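Local coordinates for RTX toxin (Vibrio vulnificus CMCP6, PDB 6A7H), which probably acts as a Ras/Rap1-specific endopeptidase toxin that inactivates the small GTPases Ras and Rap1, at residues 293-298 with 326-331. Sequence-based numbering, arbitrary orientation.
Sequences EQLAVL and DALKKQ
Two helices that each run into a strand of the four-stranded parallel sheet, helix 290-298 ahead of strand 304-309 and helix 325-330 ahead of strand 333-338, pack against each other through Leu-295, Ala-296, Ala-327, Leu-328 and Gln-331, in the region related to the Pasteurella multocida toxin C2 domain. Leu-295 supplies most of the apolar contact from helix 290-298. Its CD1 lies 4.1 Å from Ala-327 CB and also rests on that residue's backbone, 3.7 Å from Ala-327 O. The other branch meets Leu-328, Leu-295 CD2 to Leu-328 CD2 at 4.0 Å, and the two leucine side chains cross at about a right angle. Leu-295 also touches Leu-305 of strand 304-309 and Phe-470 of strand 470-473, so the apolar patch continues onto those strands. Gln-331, just past the end of its helix, lies on the more exposed side of the contact, with Ala-296. A bend at chi2 (-99°) brings its amide alongside Ala-296 N and CA, while Gln-331 CG packs on Leu-295 CB at 4.1 Å. With no hydrogen bond between the two segments, the amide meets Ala-296 by van der Waals contact alone: Gln-331 NE2 sits 3.8 Å from Ala-296 CB, and Gln-331 OE1 comes within 3.4 Å of Ala-296 CA.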
ATOM      1  N   GLU A 293     -13.346  18.027  32.520  1.00 55.44           N
ATOM      2  CA  GLU A 293     -12.503  19.211  32.420  1.00 59.68           C
ATOM      3  C   GLU A 293     -11.213  18.945  31.652  1.00 61.09           C
ATOM      4  O   GLU A 293     -10.709  19.829  30.959  1.00 63.19           O
ATOM      5  CB  GLU A 293     -12.173  19.745  33.811  1.00 61.28           C
ATOM      6  CG  GLU A 293     -13.396  20.196  34.602  1.00 71.09           C
ATOM      7  CD  GLU A 293     -13.031  20.823  35.942  1.00 79.72           C
ATOM      8  OE1 GLU A 293     -11.820  20.905  36.247  1.00 79.34           O
ATOM      9  OE2 GLU A 293     -13.954  21.228  36.692  1.00 84.42           O
ATOM     10  N   GLN A 294     -10.673  17.737  31.787  1.00 58.15           N
ATOM     11  CA  GLN A 294      -9.480  17.357  31.035  1.00 58.49           C
ATOM     12  C   GLN A 294      -9.778  17.376  29.541  1.00 53.77           C
ATOM     13  O   GLN A 294      -8.987  17.896  28.748  1.00 51.64           O
ATOM     14  CB  GLN A 294      -8.976  15.976  31.452  1.00 55.49           C
ATOM     15  CG  GLN A 294      -8.075  15.975  32.675  1.00 57.05           C
ATOM     16  CD  GLN A 294      -7.699  14.568  33.103  1.00 63.32           C
ATOM     17  OE1 GLN A 294      -6.558  14.144  32.930  1.00 62.04           O
ATOM     18  NE2 GLN A 294      -8.662  13.833  33.667  1.00 69.63           N
ATOM     19  N   LEU A 295     -10.929  16.819  29.170  1.00 49.65           N
ATOM     20  CA  LEU A 295     -11.360  16.804  27.782  1.00 48.39           C
ATOM     21  C   LEU A 295     -11.482  18.221  27.233  1.00 51.60           C
ATOM     22  O   LEU A 295     -10.976  18.523  26.143  1.00 48.56           O
ATOM     23  CB  LEU A 295     -12.690  16.073  27.639  1.00 46.12           C
ATOM     24  CG  LEU A 295     -12.630  14.552  27.771  1.00 43.18           C
ATOM     25  CD1 LEU A 295     -14.014  13.957  27.565  1.00 44.70           C
ATOM     26  CD2 LEU A 295     -11.640  13.966  26.776  1.00 39.67           C
ATOM     27  N   ALA A 296     -12.139  19.086  28.001  1.00 45.96           N
ATOM     28  CA  ALA A 296     -12.343  20.471  27.590  1.00 43.22           C
ATOM     29  C   ALA A 296     -11.020  21.198  27.325  1.00 54.97           C
ATOM     30  O   ALA A 296     -10.942  22.039  26.429  1.00 56.53           O
ATOM     31  CB  ALA A 296     -13.141  21.204  28.629  1.00 46.81           C
ATOM     32  N   VAL A 297      -9.986  20.869  28.099  1.00 50.49           N
ATOM     33  CA  VAL A 297      -8.650  21.421  27.870  1.00 49.66           C
ATOM     34  C   VAL A 297      -8.027  20.867  26.592  1.00 49.77           C
ATOM     35  O   VAL A 297      -7.474  21.603  25.770  1.00 46.34           O
ATOM     36  CB  VAL A 297      -7.705  21.122  29.052  1.00 51.47           C
ATOM     37  CG1 VAL A 297      -6.229  21.373  28.668  1.00 41.20           C
ATOM     38  CG2 VAL A 297      -8.098  21.951  30.253  1.00 48.58           C
ATOM     39  N   LEU A 298      -8.125  19.557  26.426  1.00 47.56           N
ATOM     40  CA  LEU A 298      -7.488  18.909  25.295  1.00 44.42           C
ATOM     41  C   LEU A 298      -8.155  19.280  23.970  1.00 44.48           C
ATOM     42  O   LEU A 298      -7.485  19.391  22.954  1.00 43.32           O
ATOM     43  CB  LEU A 298      -7.493  17.405  25.508  1.00 42.79           C
ATOM     44  CG  LEU A 298      -6.582  16.924  26.628  1.00 47.60           C
ATOM     45  CD1 LEU A 298      -6.870  15.466  26.935  1.00 53.79           C
ATOM     46  CD2 LEU A 298      -5.131  17.117  26.217  1.00 40.38           C
ATOM     47  N   ASP A 326     -19.898   8.812  26.303  1.00 50.10           N
ATOM     48  CA  ASP A 326     -20.872   9.882  26.555  1.00 54.61           C
ATOM     49  C   ASP A 326     -20.209  11.226  26.852  1.00 54.70           C
ATOM     50  O   ASP A 326     -20.686  12.275  26.409  1.00 56.73           O
ATOM     51  CB  ASP A 326     -21.798   9.522  27.726  1.00 67.44           C
ATOM     52  CG  ASP A 326     -22.580   8.238  27.491  1.00 75.69           C
ATOM     53  OD1 ASP A 326     -22.442   7.635  26.407  1.00 72.69           O
ATOM     54  OD2 ASP A 326     -23.347   7.837  28.398  1.00 83.09           O
ATOM     55  N   ALA A 327     -19.123  11.194  27.622  1.00 50.51           N
ATOM     56  CA  ALA A 327     -18.377  12.413  27.940  1.00 48.31           C
ATOM     57  C   ALA A 327     -17.699  12.955  26.689  1.00 45.39           C
ATOM     58  O   ALA A 327     -17.526  14.159  26.531  1.00 44.93           O
ATOM     59  CB  ALA A 327     -17.353  12.151  29.028  1.00 44.23           C
ATOM     60  N   LEU A 328     -17.316  12.055  25.792  1.00 44.60           N
ATOM     61  CA  LEU A 328     -16.722  12.471  24.534  1.00 41.51           C
ATOM     62  C   LEU A 328     -17.786  13.133  23.666  1.00 48.93           C
ATOM     63  O   LEU A 328     -17.559  14.205  23.090  1.00 48.48           O
ATOM     64  CB  LEU A 328     -16.093  11.277  23.825  1.00 40.89           C
ATOM     65  CG  LEU A 328     -14.816  10.775  24.495  1.00 44.15           C
ATOM     66  CD1 LEU A 328     -14.540   9.324  24.095  1.00 42.43           C
ATOM     67  CD2 LEU A 328     -13.650  11.683  24.124  1.00 35.90           C
ATOM     68  N   LYS A 329     -18.954  12.493  23.598  1.00 51.49           N
ATOM     69  CA  LYS A 329     -20.071  12.990  22.806  1.00 47.27           C
ATOM     70  C   LYS A 329     -20.467  14.404  23.222  1.00 51.64           C
ATOM     71  O   LYS A 329     -20.632  15.278  22.374  1.00 56.23           O
ATOM     72  CB  LYS A 329     -21.273  12.057  22.927  1.00 47.74           C
ATOM     73  CG  LYS A 329     -22.376  12.385  21.938  1.00 53.91           C
ATOM     74  CD  LYS A 329     -23.562  11.435  22.047  1.00 55.76           C
ATOM     75  CE  LYS A 329     -24.611  11.755  20.985  1.00 50.83           C
ATOM     76  NZ  LYS A 329     -25.854  10.975  21.178  1.00 50.12           N
ATOM     77  N   LYS A 330     -20.605  14.622  24.526  1.00 51.61           N
ATOM     78  CA  LYS A 330     -20.976  15.934  25.056  1.00 58.19           C
ATOM     79  C   LYS A 330     -19.966  17.032  24.695  1.00 56.51           C
ATOM     80  O   LYS A 330     -20.327  18.197  24.620  1.00 60.72           O
ATOM     81  CB  LYS A 330     -21.147  15.860  26.577  1.00 66.49           C
ATOM     82  CG  LYS A 330     -22.456  15.224  27.022  1.00 77.77           C
ATOM     83  CD  LYS A 330     -22.373  14.712  28.454  1.00 83.07           C
ATOM     84  CE  LYS A 330     -21.821  15.770  29.394  1.00 84.91           C
ATOM     85  NZ  LYS A 330     -22.686  16.982  29.429  1.00 90.99           N
ATOM     86  N   GLN A 331     -18.712  16.660  24.452  1.00 57.28           N
ATOM     87  CA  GLN A 331     -17.695  17.630  24.040  1.00 57.82           C
ATOM     88  C   GLN A 331     -17.561  17.734  22.518  1.00 55.44           C
ATOM     89  O   GLN A 331     -16.582  18.288  22.015  1.00 52.44           O
ATOM     90  CB  GLN A 331     -16.342  17.268  24.645  1.00 60.19           C
ATOM     91  CG  GLN A 331     -16.326  17.305  26.156  1.00 66.89           C
ATOM     92  CD  GLN A 331     -15.743  18.582  26.699  1.00 74.91           C
ATOM     93  OE1 GLN A 331     -15.072  19.327  25.984  1.00 80.29           O
ATOM     94  NE2 GLN A 331     -15.987  18.843  27.977  1.00 77.93           N
TER